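Local coordinates for protein L-Ribose isomerase (Acinetobacter, PDB 4Q0Q) that catalyses the interconversion of L-ribose and L-ribulose, probably as a metal-dependent cupin-type sugar isomerase, at residues I51-D56 against T252-T257; F113-H118 against N243-D248; D47-V52 against I75-L80; K104-H109 against H199-P204. All coordinates share one frame; numbering follows the deposited sequence.

How the contacts relate
The four contacts tie together the two antiparallel sheets of a cupin-type barrel and the C-terminal helix beside it. Contact 3 joins edge strand 50-52 to strand 73-82. Contact 1 continues from the same edge strand to helix 248-254; their centres are about 12 Å apart. Contact 2 joins strand 113-118 to 244-245 in the second sheet, about 11 Å from contact 1, centre to centre. Contact 4 packs the two sheets together, linking 101-108 to 199-202. Along the chain contact 3 closes first, contacts 2 and 4 interleave, and contact 1 encloses both. Contacts 2 and 4 share the cobalt-bound sugar; contacts 1 and 3 share another.

Contact 1 of 4, residues I51-D56 against T252-T257; sequences IVFGAD and TGRLQT. With RUU (alpha-L-ribulofuranose), chain D.
Gly253 brings a helix directly against a turn: its CA lies 4.5 Å from the CA of Phe53, and the same glycine CA lies 3.9 Å from Gly54 N. Phe53 is the centre of an inverse gamma turn that follows strand 50-52. The turn bond, from Gly54 N to Val52 O, is weak. Water takes up much of the polar link between the two backbones. One molecule accepts from Val52 N and gives a proton to Thr257 OG1 at 2.6 Å. Gly253 O is also within its range. A second water sits 2.8 Å from Val52 O and also close to Gln256 O, but neither water can serve all the acceptors around it at once.

Arg254 carries the side-chain part. Here the last helix of the chain, 248-254, comes against the edge strand of a cupin-type barrel. Arg254 CG lies opposite the backbone N (chi1 -159°) and the chain then bends at chi2. That course lays the aliphatic part beside Phe53, with Arg254 CG 3.7 Å from Phe53 CE2. The guanidinium stands almost perpendicular to the ring, at 85°. Ile51 CD1 sits 3.7 Å above the centre of one guanidinium face. Ile51 CG2, in turn, lies over one face of the Phe53 ring, toward its rim. At the guanidinium edge, Arg254 NH2 is 3.6 Å from O3 of a bound ribulofuranose. The strongest partner of the group is Glu222, which forms a salt bridge to NH1. Thr257 OG1 is hydrogen-bonded to Gly50 O, which places the hydroxyl beside the strand.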
# COMPACT_ATOMS: atom_id res chain seq x y z
N ILE A 51 -21.82 -9.63 8.43
CA ILE A 51 -22.87 -9.41 9.41
C ILE A 51 -24.04 -8.59 8.87
O ILE A 51 -23.85 -7.51 8.30
CB ILE A 51 -22.30 -8.68 10.64
CG1 ILE A 51 -21.10 -9.45 11.18
CG2 ILE A 51 -23.38 -8.53 11.71
CD1 ILE A 51 -20.28 -8.66 12.19
N VAL A 52 -25.25 -9.11 9.05
CA VAL A 52 -26.47 -8.43 8.64
C VAL A 52 -27.25 -8.32 9.95
O VAL A 52 -27.59 -9.34 10.56
CB VAL A 52 -27.27 -9.27 7.62
CG1 VAL A 52 -28.44 -8.46 7.10
CG2 VAL A 52 -26.37 -9.68 6.47
N PHE A 53 -27.53 -7.09 10.39
CA PHE A 53 -28.20 -6.87 11.67
C PHE A 53 -29.73 -6.96 11.68
O PHE A 53 -30.43 -5.96 11.85
CB PHE A 53 -27.76 -5.53 12.27
CG PHE A 53 -26.27 -5.42 12.50
CD1 PHE A 53 -25.42 -4.98 11.48
CD2 PHE A 53 -25.71 -5.75 13.73
CE1 PHE A 53 -24.04 -4.88 11.69
CE2 PHE A 53 -24.33 -5.65 13.95
CZ PHE A 53 -23.50 -5.21 12.93
N GLY A 54 -30.25 -8.17 11.50
CA GLY A 54 -31.69 -8.35 11.50
C GLY A 54 -32.25 -8.84 10.18
O GLY A 54 -31.76 -8.47 9.12
N ALA A 55 -33.30 -9.66 10.26
CA ALA A 55 -33.95 -10.22 9.08
C ALA A 55 -34.39 -9.17 8.07
O ALA A 55 -34.28 -9.38 6.86
CB ALA A 55 -35.15 -11.06 9.51
N ASP A 56 -34.90 -8.04 8.55
CA ASP A 56 -35.36 -6.99 7.65
C ASP A 56 -34.21 -6.26 6.96
O ASP A 56 -34.43 -5.48 6.04
CB ASP A 56 -36.22 -6.00 8.42
CG ASP A 56 -35.51 -5.44 9.63
OD1 ASP A 56 -34.47 -4.77 9.45
OD2 ASP A 56 -35.99 -5.67 10.76
N THR A 252 -29.61 -9.86 17.98
CA THR A 252 -29.62 -11.26 17.59
C THR A 252 -28.96 -11.46 16.23
O THR A 252 -28.17 -12.38 16.05
CB THR A 252 -31.06 -11.82 17.54
OG1 THR A 252 -31.89 -10.95 16.75
CG2 THR A 252 -31.63 -11.93 18.95
N GLY A 253 -29.29 -10.59 15.28
CA GLY A 253 -28.71 -10.70 13.96
C GLY A 253 -27.19 -10.74 14.02
O GLY A 253 -26.55 -11.50 13.29
N ARG A 254 -26.62 -9.93 14.90
CA ARG A 254 -25.18 -9.84 15.07
C ARG A 254 -24.53 -11.21 15.26
O ARG A 254 -23.45 -11.48 14.72
CB ARG A 254 -24.86 -8.95 16.28
CG ARG A 254 -23.45 -8.33 16.30
CD ARG A 254 -22.35 -9.38 16.22
NE ARG A 254 -21.01 -8.80 16.26
CZ ARG A 254 -19.91 -9.43 15.86
NH1 ARG A 254 -18.73 -8.83 15.94
NH2 ARG A 254 -19.99 -10.65 15.37
N LEU A 255 -25.18 -12.07 16.04
CA LEU A 255 -24.64 -13.38 16.35
C LEU A 255 -24.82 -14.50 15.31
O LEU A 255 -24.29 -15.59 15.49
CB LEU A 255 -25.19 -13.84 17.70
CG LEU A 255 -24.95 -12.87 18.86
CD1 LEU A 255 -25.58 -13.41 20.13
CD2 LEU A 255 -23.46 -12.65 19.07
N GLN A 256 -25.55 -14.23 14.24
CA GLN A 256 -25.73 -15.26 13.21
C GLN A 256 -26.23 -14.72 11.88
O GLN A 256 -27.16 -13.90 11.84
CB GLN A 256 -26.70 -16.35 13.69
CG GLN A 256 -26.67 -17.60 12.82
CD GLN A 256 -27.80 -18.57 13.12
OE1 GLN A 256 -28.15 -18.79 14.28
NE2 GLN A 256 -28.38 -19.15 12.07
N THR A 257 -25.62 -15.18 10.80
CA THR A 257 -25.99 -14.76 9.45
C THR A 257 -26.74 -15.89 8.75
O THR A 257 -26.31 -17.04 8.78
CB THR A 257 -24.74 -14.42 8.62
OG1 THR A 257 -23.94 -13.47 9.33
CG2 THR A 257 -25.14 -13.84 7.26
C1 RUU D . -13.96 -12.08 12.14
O1 RUU D . -13.26 -12.97 11.27
C2 RUU D . -15.25 -12.71 12.67
O2 RUU D . -16.32 -12.43 11.78
C3 RUU D . -15.61 -12.26 14.08
O3 RUU D . -16.70 -11.35 14.02
C4 RUU D . -16.05 -13.54 14.79
O4 RUU D . -17.46 -13.66 14.74
C5 RUU D . -15.42 -14.68 13.99
O5 RUU D . -15.06 -14.13 12.70
O HOH W 1 -25.26 -11.68 10.71
O HOH W 2 -28.28 -12.04 10.56

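Contact 2 of 4, residues F113-H118 against N243-D248; sequences FCPPHH and NDFVSD. With CO (cobalt (II) ion), chain B; NCO (cobalt hexammine(III)), chain K; RUU (alpha-L-ribulofuranose), chain C.
The metal site of the isomerase includes His117, whose ring packs against Phe245 of the neighbouring strand. His117 NE2 binds the cobalt ion at 2.3 Å. His119, Glu124 and His199 also bind it, the three-histidine, one-glutamate set familiar from cupins. O1 and O2 of the ribulofuranose complete the six ligands. The imidazole is held from its far side: ND1 donates to Pro115 O at 2.7 Å, nearly in the ring plane, which fixes the ring's rotation. Phe245 lies alongside, pointing the same way. Its ring is tilted 32° to the imidazole, with CZ over one imidazole face. In return, His117 CB makes a CH-pi contact 3.8 Å from the Phe245 centroid. Pro115 CG adds to the packing at Phe245 CE1, 3.7 Å away.

The backbones pair antiparallel. His118 N and Asp244 O bond at 3.1 Å, and Asp244 N returns a bond to His118 O. Val246 N donates to Pro116 O. Asp244 OD1 accepts from two ammines of a cobalt hexammine, which Phe245 O and Asp248 OD2 also grip. Strand 244-245 lies at one edge of its sheet within this chain, strand 199-202 pairs with the other side of 113-118, and helix 248-254 packs on Phe245.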
# COMPACT_ATOMS: atom_id res chain seq x y z
N PHE A 113 -24.59 0.88 7.42
CA PHE A 113 -24.23 1.21 8.80
C PHE A 113 -23.82 0.08 9.72
O PHE A 113 -24.22 -1.08 9.54
CB PHE A 113 -25.42 1.85 9.55
CG PHE A 113 -25.92 3.15 8.98
CD1 PHE A 113 -26.65 3.19 7.80
CD2 PHE A 113 -25.70 4.33 9.68
CE1 PHE A 113 -27.17 4.39 7.33
CE2 PHE A 113 -26.22 5.54 9.22
CZ PHE A 113 -26.96 5.57 8.05
N CYS A 114 -23.02 0.45 10.71
CA CYS A 114 -22.68 -0.43 11.82
C CYS A 114 -23.69 0.30 12.72
O CYS A 114 -23.48 1.46 13.09
CB CYS A 114 -21.27 -0.20 12.34
SG CYS A 114 -20.97 -1.16 13.85
N PRO A 115 -24.82 -0.35 13.06
CA PRO A 115 -25.91 0.20 13.89
C PRO A 115 -25.65 0.61 15.34
O PRO A 115 -24.73 0.13 15.99
CB PRO A 115 -26.96 -0.90 13.80
CG PRO A 115 -26.11 -2.13 13.85
CD PRO A 115 -25.00 -1.80 12.87
N PRO A 116 -26.50 1.51 15.87
CA PRO A 116 -26.43 2.04 17.24
C PRO A 116 -26.31 0.97 18.31
O PRO A 116 -27.10 0.02 18.36
CB PRO A 116 -27.74 2.82 17.36
CG PRO A 116 -27.91 3.38 15.99
CD PRO A 116 -27.58 2.17 15.11
N HIS A 117 -25.32 1.13 19.18
CA HIS A 117 -25.09 0.18 20.26
C HIS A 117 -24.05 0.74 21.21
O HIS A 117 -23.41 1.75 20.91
CB HIS A 117 -24.58 -1.16 19.71
CG HIS A 117 -23.20 -1.09 19.12
ND1 HIS A 117 -22.94 -0.53 17.88
CD2 HIS A 117 -22.00 -1.48 19.61
CE1 HIS A 117 -21.64 -0.58 17.64
NE2 HIS A 117 -21.05 -1.15 18.67
N HIS A 118 -23.89 0.11 22.36
CA HIS A 118 -22.88 0.53 23.31
C HIS A 118 -22.33 -0.71 23.98
O HIS A 118 -22.91 -1.79 23.89
CB HIS A 118 -23.46 1.51 24.35
CG HIS A 118 -24.22 0.87 25.46
ND1 HIS A 118 -25.56 0.55 25.37
CD2 HIS A 118 -23.83 0.47 26.69
CE1 HIS A 118 -25.96 -0.01 26.49
NE2 HIS A 118 -24.92 -0.08 27.31
N ASN A 243 -22.41 -6.64 23.94
CA ASN A 243 -22.99 -5.78 22.92
C ASN A 243 -24.43 -5.49 23.28
O ASN A 243 -25.19 -6.40 23.62
CB ASN A 243 -22.96 -6.42 21.54
CG ASN A 243 -21.55 -6.67 21.04
OD1 ASN A 243 -20.61 -6.03 21.49
ND2 ASN A 243 -21.41 -7.59 20.10
N ASP A 244 -24.81 -4.22 23.21
CA ASP A 244 -26.18 -3.83 23.51
C ASP A 244 -26.66 -2.92 22.40
O ASP A 244 -26.45 -1.70 22.43
CB ASP A 244 -26.25 -3.10 24.86
CG ASP A 244 -27.68 -2.89 25.33
OD1 ASP A 244 -28.61 -2.98 24.49
OD2 ASP A 244 -27.88 -2.61 26.53
N PHE A 245 -27.31 -3.51 21.40
CA PHE A 245 -27.82 -2.74 20.27
C PHE A 245 -29.18 -2.12 20.62
O PHE A 245 -30.03 -2.77 21.23
CB PHE A 245 -27.95 -3.64 19.05
CG PHE A 245 -26.63 -4.03 18.45
CD1 PHE A 245 -26.03 -3.25 17.47
CD2 PHE A 245 -25.95 -5.16 18.91
CE1 PHE A 245 -24.77 -3.58 16.95
CE2 PHE A 245 -24.70 -5.51 18.40
CZ PHE A 245 -24.11 -4.71 17.41
N VAL A 246 -29.35 -0.85 20.24
CA VAL A 246 -30.60 -0.14 20.49
C VAL A 246 -31.75 -0.88 19.82
O VAL A 246 -32.86 -0.94 20.35
CB VAL A 246 -30.54 1.30 19.94
CG1 VAL A 246 -31.88 1.99 20.14
CG2 VAL A 246 -29.43 2.08 20.63
N SER A 247 -31.48 -1.44 18.65
CA SER A 247 -32.48 -2.19 17.91
C SER A 247 -32.37 -3.67 18.29
O SER A 247 -31.32 -4.28 18.12
CB SER A 247 -32.27 -2.01 16.41
OG SER A 247 -33.13 -2.85 15.67
N ASP A 248 -33.46 -4.24 18.80
CA ASP A 248 -33.46 -5.65 19.20
C ASP A 248 -33.07 -6.60 18.07
O ASP A 248 -32.32 -7.55 18.29
CB ASP A 248 -34.83 -6.05 19.75
CG ASP A 248 -35.26 -5.20 20.93
OD1 ASP A 248 -35.79 -4.10 20.70
OD2 ASP A 248 -35.05 -5.63 22.09
CO CO B . -18.79 -0.92 19.18
CO NCO K . -32.55 -3.11 24.15
N1 NCO K . -31.20 -4.24 24.53
N2 NCO K . -33.74 -4.42 24.52
N3 NCO K . -31.36 -1.79 23.79
N4 NCO K . -32.52 -3.63 22.42
N5 NCO K . -32.60 -2.58 25.88
N6 NCO K . -33.92 -1.98 23.77
C1 RUU C . -17.64 -1.43 16.34
O1 RUU C . -18.28 -0.35 17.00
C2 RUU C . -18.17 -2.76 16.82
O2 RUU C . -18.01 -2.87 18.23
C3 RUU C . -17.56 -3.98 16.15
O3 RUU C . -16.47 -4.47 16.92
C4 RUU C . -18.72 -4.99 16.20
O4 RUU C . -18.74 -5.60 17.48
C5 RUU C . -19.95 -4.10 16.06
O5 RUU C . -19.57 -2.80 16.52
O HOH W 3 -29.17 -1.08 16.91
O HOH W 4 -27.47 0.48 23.64

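Contact 3 of 4, residues D47-V52 against I75-L80; sequences DSAGIV and IIFESL. With RUU (alpha-L-ribulofuranose), chain D; QDK (L-ribulose), chain E; RUU (alpha-L-ribulofuranose), chain F.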
# COMPACT_ATOMS: atom_id res chain seq x y z
N ASP A 47 -18.03 -17.90 7.78
CA ASP A 47 -19.45 -17.57 7.69
C ASP A 47 -19.94 -16.60 8.76
O ASP A 47 -21.14 -16.35 8.87
CB ASP A 47 -20.29 -18.85 7.73
CG ASP A 47 -20.19 -19.66 6.45
OD1 ASP A 47 -19.60 -19.15 5.48
OD2 ASP A 47 -20.70 -20.80 6.42
N SER A 48 -19.02 -16.04 9.55
CA SER A 48 -19.40 -15.07 10.57
C SER A 48 -18.89 -13.67 10.25
O SER A 48 -19.29 -12.70 10.91
CB SER A 48 -18.85 -15.50 11.94
OG SER A 48 -19.48 -16.67 12.40
N ALA A 49 -18.02 -13.56 9.25
CA ALA A 49 -17.44 -12.28 8.85
C ALA A 49 -18.46 -11.29 8.31
O ALA A 49 -18.40 -10.10 8.60
CB ALA A 49 -16.33 -12.51 7.81
N GLY A 50 -19.39 -11.78 7.50
CA GLY A 50 -20.41 -10.92 6.94
C GLY A 50 -21.57 -10.83 7.91
O GLY A 50 -22.24 -11.83 8.18
N ILE A 51 -21.82 -9.63 8.43
CA ILE A 51 -22.87 -9.41 9.41
C ILE A 51 -24.04 -8.59 8.87
O ILE A 51 -23.85 -7.51 8.30
CB ILE A 51 -22.30 -8.68 10.64
CG1 ILE A 51 -21.10 -9.45 11.18
CG2 ILE A 51 -23.38 -8.53 11.71
CD1 ILE A 51 -20.28 -8.66 12.19
N VAL A 52 -25.25 -9.11 9.05
CA VAL A 52 -26.47 -8.43 8.64
C VAL A 52 -27.25 -8.32 9.95
O VAL A 52 -27.59 -9.34 10.56
CB VAL A 52 -27.27 -9.27 7.62
CG1 VAL A 52 -28.44 -8.46 7.10
CG2 VAL A 52 -26.37 -9.68 6.47
N ILE A 75 -18.84 -6.02 7.27
CA ILE A 75 -17.92 -7.13 7.31
C ILE A 75 -16.88 -6.81 8.38
O ILE A 75 -16.46 -5.67 8.52
CB ILE A 75 -17.23 -7.34 5.94
CG1 ILE A 75 -18.23 -7.99 4.98
CG2 ILE A 75 -15.96 -8.19 6.10
CD1 ILE A 75 -17.72 -8.15 3.59
N ILE A 76 -16.50 -7.83 9.13
CA ILE A 76 -15.49 -7.68 10.17
C ILE A 76 -14.54 -8.88 10.15
O ILE A 76 -14.97 -10.03 10.25
CB ILE A 76 -16.11 -7.59 11.57
CG1 ILE A 76 -17.01 -6.35 11.68
CG2 ILE A 76 -15.01 -7.56 12.63
CD1 ILE A 76 -17.71 -6.19 13.01
N PHE A 77 -13.26 -8.59 10.00
CA PHE A 77 -12.23 -9.62 10.01
C PHE A 77 -11.44 -9.40 11.28
O PHE A 77 -10.70 -8.42 11.40
CB PHE A 77 -11.32 -9.47 8.79
CG PHE A 77 -11.99 -9.79 7.48
CD1 PHE A 77 -12.52 -11.05 7.25
CD2 PHE A 77 -12.06 -8.83 6.47
CE1 PHE A 77 -13.12 -11.36 6.02
CE2 PHE A 77 -12.65 -9.13 5.25
CZ PHE A 77 -13.18 -10.40 5.02
N GLU A 78 -11.60 -10.31 12.24
CA GLU A 78 -10.92 -10.22 13.52
C GLU A 78 -9.58 -10.94 13.51
O GLU A 78 -9.52 -12.16 13.41
CB GLU A 78 -11.84 -10.81 14.60
CG GLU A 78 -11.31 -10.80 16.01
CD GLU A 78 -12.32 -11.34 17.00
OE1 GLU A 78 -13.15 -10.55 17.51
OE2 GLU A 78 -12.29 -12.56 17.26
N SER A 79 -8.49 -10.17 13.61
CA SER A 79 -7.15 -10.77 13.61
C SER A 79 -6.66 -11.03 15.03
O SER A 79 -5.74 -11.83 15.24
CB SER A 79 -6.15 -9.85 12.90
OG SER A 79 -5.95 -8.65 13.63
N LEU A 80 -7.27 -10.36 15.99
CA LEU A 80 -6.86 -10.52 17.37
C LEU A 80 -7.98 -10.23 18.37
O LEU A 80 -8.70 -9.23 18.26
CB LEU A 80 -5.68 -9.59 17.66
CG LEU A 80 -5.09 -9.64 19.07
CD1 LEU A 80 -4.24 -10.90 19.23
CD2 LEU A 80 -4.24 -8.40 19.31
C1 RUU D . -13.96 -12.08 12.14
O1 RUU D . -13.26 -12.97 11.27
C2 RUU D . -15.25 -12.71 12.67
O2 RUU D . -16.32 -12.43 11.78
C3 RUU D . -15.61 -12.26 14.08
O3 RUU D . -16.70 -11.35 14.02
C4 RUU D . -16.05 -13.54 14.79
O4 RUU D . -17.46 -13.66 14.74
C5 RUU D . -15.42 -14.68 13.99
O5 RUU D . -15.06 -14.13 12.70
C1 QDK E . -7.66 -14.23 14.50
O1 QDK E . -8.23 -14.85 13.36
C2 QDK E . -8.19 -14.89 15.75
O2 QDK E . -8.09 -16.11 15.90
C3 QDK E . -9.01 -14.07 16.73
O3 QDK E . -10.38 -14.45 16.66
C4 QDK E . -8.49 -14.28 18.15
O4 QDK E . -8.71 -15.63 18.55
C5 QDK E . -7.00 -13.96 18.20
O5 QDK E . -6.53 -14.05 19.54
C1 RUU F . -15.44 -20.54 4.52
O1 RUU F . -16.34 -21.16 5.44
C2 RUU F . -16.18 -19.62 3.57
O2 RUU F . -16.84 -20.38 2.57
C3 RUU F . -15.28 -18.57 2.92
O3 RUU F . -15.05 -18.91 1.56
C4 RUU F . -16.09 -17.27 2.99
O4 RUU F . -16.65 -17.00 1.72
C5 RUU F . -17.20 -17.53 4.00
O5 RUU F . -17.18 -18.92 4.33
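Ile76 sets CG1 beside its own backbone N (chi1 -63°) and then runs straight on (chi2 178°), which carries CD1 to within 3.7 Å of Ile51 CD1. The two side chains cross obliquely. This is the pairing of the edge strand 50-52 with strand 73-82, the first two strands of the six-stranded sheet in the cupin-type barrel. Gly50 and Ile75 form an antiparallel non-hydrogen-bonded pair, with their CA atoms 4.5 Å apart.

The register is set just before the strand by Ala49. Its carbonyl O accepts a bond from Ile76 N at 3.0 Å, with a fairly straight N-H...O angle of 158°. The same oxygen meets Ile75 CA at 3.3 Å in a CA-H...O contact. Ala49 CB reaches the other way along the strand, to Phe77 CE1 at 3.9 Å. Ile75 CG2 covers part of one face of that phenyl ring, toward the rim. Trp25 and Ala29 of helix 19-35 pack on Ile75, and Ala30 packs on Phe77, so this helix backs the strand.

Past Ala49, where the pairing stops, the edge of strand 73-82 meets sugar. Ile76 O and Ala49 CA both approach a bound ribulofuranose, whose O2 lies near Ile76 O without a settled proton. Farther on, strand 73-82 meets 101-108 with a classic beta bulge: Ser79 and Leu80 both face Asp103. The second subunit packs there, with its Lys190 on Ser79 and its Ser125 on Leu80. Beside the bulge, Glu78 extends its side chain to a bound open-chain L-ribulose. Glu78 OE2 accepts a hydrogen bond from O3 of that sugar at 2.8 Å.

Contact 4 of 4, residues K104-H109 against H199-P204; sequences KLMIVH and HAFRCP. With CO (cobalt (II) ion), chain B; RUU (alpha-L-ribulofuranose), chain C.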
# COMPACT_ATOMS: atom_id res chain seq x y z
N LYS A 104 -9.30 -5.66 14.57
CA LYS A 104 -10.11 -6.16 13.48
C LYS A 104 -10.25 -5.12 12.37
O LYS A 104 -10.11 -3.93 12.60
CB LYS A 104 -11.50 -6.56 13.98
CG LYS A 104 -12.42 -5.40 14.32
CD LYS A 104 -12.82 -5.41 15.80
CE LYS A 104 -11.61 -5.17 16.70
NZ LYS A 104 -11.96 -5.11 18.15
N LEU A 105 -10.51 -5.61 11.16
CA LEU A 105 -10.69 -4.74 10.02
C LEU A 105 -12.19 -4.73 9.74
O LEU A 105 -12.82 -5.78 9.66
CB LEU A 105 -9.95 -5.30 8.81
CG LEU A 105 -9.88 -4.32 7.64
CD1 LEU A 105 -9.01 -3.13 8.05
CD2 LEU A 105 -9.32 -5.01 6.40
N MET A 106 -12.77 -3.54 9.62
CA MET A 106 -14.19 -3.42 9.37
C MET A 106 -14.42 -2.80 8.00
O MET A 106 -13.79 -1.81 7.64
CB MET A 106 -14.85 -2.58 10.47
CG MET A 106 -14.62 -3.15 11.87
SD MET A 106 -15.54 -2.31 13.20
CE MET A 106 -14.76 -0.72 13.20
N ILE A 107 -15.30 -3.42 7.22
CA ILE A 107 -15.59 -2.93 5.89
C ILE A 107 -17.08 -2.66 5.75
O ILE A 107 -17.91 -3.56 5.93
CB ILE A 107 -15.11 -3.92 4.81
CG1 ILE A 107 -13.61 -4.19 5.00
CG2 ILE A 107 -15.38 -3.36 3.41
CD1 ILE A 107 -13.01 -5.12 3.99
N VAL A 108 -17.40 -1.41 5.44
CA VAL A 108 -18.77 -0.95 5.29
C VAL A 108 -18.96 -0.33 3.91
O VAL A 108 -18.22 0.56 3.51
CB VAL A 108 -19.09 0.11 6.38
CG1 VAL A 108 -20.50 0.65 6.21
CG2 VAL A 108 -18.91 -0.51 7.75
N HIS A 109 -19.97 -0.82 3.19
CA HIS A 109 -20.23 -0.31 1.87
C HIS A 109 -21.01 0.99 1.88
O HIS A 109 -21.63 1.33 2.88
CB HIS A 109 -20.91 -1.38 1.02
CG HIS A 109 -19.95 -2.35 0.42
ND1 HIS A 109 -19.28 -3.29 1.17
CD2 HIS A 109 -19.48 -2.48 -0.84
CE1 HIS A 109 -18.44 -3.95 0.40
NE2 HIS A 109 -18.54 -3.48 -0.83
N HIS A 199 -22.80 4.37 20.09
CA HIS A 199 -22.13 4.74 18.86
C HIS A 199 -22.60 3.93 17.66
O HIS A 199 -23.14 2.83 17.80
CB HIS A 199 -20.60 4.62 18.99
CG HIS A 199 -20.11 3.23 19.30
ND1 HIS A 199 -20.25 2.66 20.54
CD2 HIS A 199 -19.49 2.32 18.52
CE1 HIS A 199 -19.73 1.44 20.52
NE2 HIS A 199 -19.26 1.21 19.31
N ALA A 200 -22.42 4.52 16.49
CA ALA A 200 -22.78 3.92 15.21
C ALA A 200 -21.95 4.63 14.16
O ALA A 200 -21.37 5.69 14.43
CB ALA A 200 -24.27 4.12 14.94
N PHE A 201 -21.88 4.05 12.97
CA PHE A 201 -21.14 4.67 11.89
C PHE A 201 -21.53 4.11 10.53
O PHE A 201 -22.08 3.02 10.43
CB PHE A 201 -19.62 4.55 12.12
CG PHE A 201 -19.10 3.14 12.21
CD1 PHE A 201 -18.72 2.45 11.06
CD2 PHE A 201 -18.93 2.52 13.45
CE1 PHE A 201 -18.17 1.17 11.15
CE2 PHE A 201 -18.38 1.24 13.54
CZ PHE A 201 -18.00 0.57 12.39
N ARG A 202 -21.27 4.89 9.49
CA ARG A 202 -21.58 4.48 8.13
C ARG A 202 -20.52 4.99 7.18
O ARG A 202 -19.69 5.83 7.54
CB ARG A 202 -22.91 5.07 7.68
CG ARG A 202 -22.80 6.55 7.31
CD ARG A 202 -24.01 7.09 6.58
NE ARG A 202 -23.77 8.44 6.07
CZ ARG A 202 -24.62 9.11 5.30
NH1 ARG A 202 -25.78 8.56 4.95
NH2 ARG A 202 -24.31 10.33 4.88
N CYS A 203 -20.57 4.49 5.96
CA CYS A 203 -19.71 4.91 4.89
C CYS A 203 -20.61 5.85 4.08
O CYS A 203 -21.76 5.50 3.79
CB CYS A 203 -19.30 3.70 4.03
SG CYS A 203 -18.49 4.11 2.45
N PRO A 204 -20.12 7.05 3.74
CA PRO A 204 -20.94 7.99 2.96
C PRO A 204 -21.49 7.28 1.72
O PRO A 204 -20.78 6.51 1.08
CB PRO A 204 -19.94 9.09 2.61
CG PRO A 204 -19.03 9.11 3.80
CD PRO A 204 -18.80 7.63 4.06
CO CO B . -18.79 -0.92 19.18
C1 RUU C . -17.64 -1.43 16.34
O1 RUU C . -18.28 -0.35 17.00
C2 RUU C . -18.17 -2.76 16.82
O2 RUU C . -18.01 -2.87 18.23
C3 RUU C . -17.56 -3.98 16.15
O3 RUU C . -16.47 -4.47 16.92
C4 RUU C . -18.72 -4.99 16.20
O4 RUU C . -18.74 -5.60 17.48
C5 RUU C . -19.95 -4.10 16.06
O5 RUU C . -19.57 -2.80 16.52
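The sulfur of Met106 lies at the edge of the Phe201 ring: SD is 5.2 Å from the ring centroid and 77° off the normal, a Met-aromatic contact. The methyl comes closer, obliquely, with Met106 CE 3.6 Å from Phe201 CZ. Val108 CG2 approaches Phe201 CE1 obliquely at 3.9 Å. C1 of the cobalt-bound ribulofuranose also lies in the plane at the ring edge. The His199 ring has O1 of the same sugar at its edge, and its NE2 binds the cobalt at 2.2 Å. A hydrogen bond from the other side, between ND1 and His197 O, orients that imidazole.

Strand 104-108 belongs to one sheet of the barrel and strand 199-202 to the other. Their axes come within 8.9 Å and cross at 59°, a spacing bridged by side chains. Met106 bends at chi3 (-67°), which turns CE toward the phenyl ring. At the far end Cys203 CB rests 3.4 Å from Val108 O. The His109 side chain turns away from this interface, and its NE2 bonds to Glu28 of the third subunit.

The side chains that meet between the sheets are mostly apolar. Met106 and Phe201 thus probably give C1 of the sugar a nonpolar surface, while His199 is one of the ligands of the cobalt that binds O1.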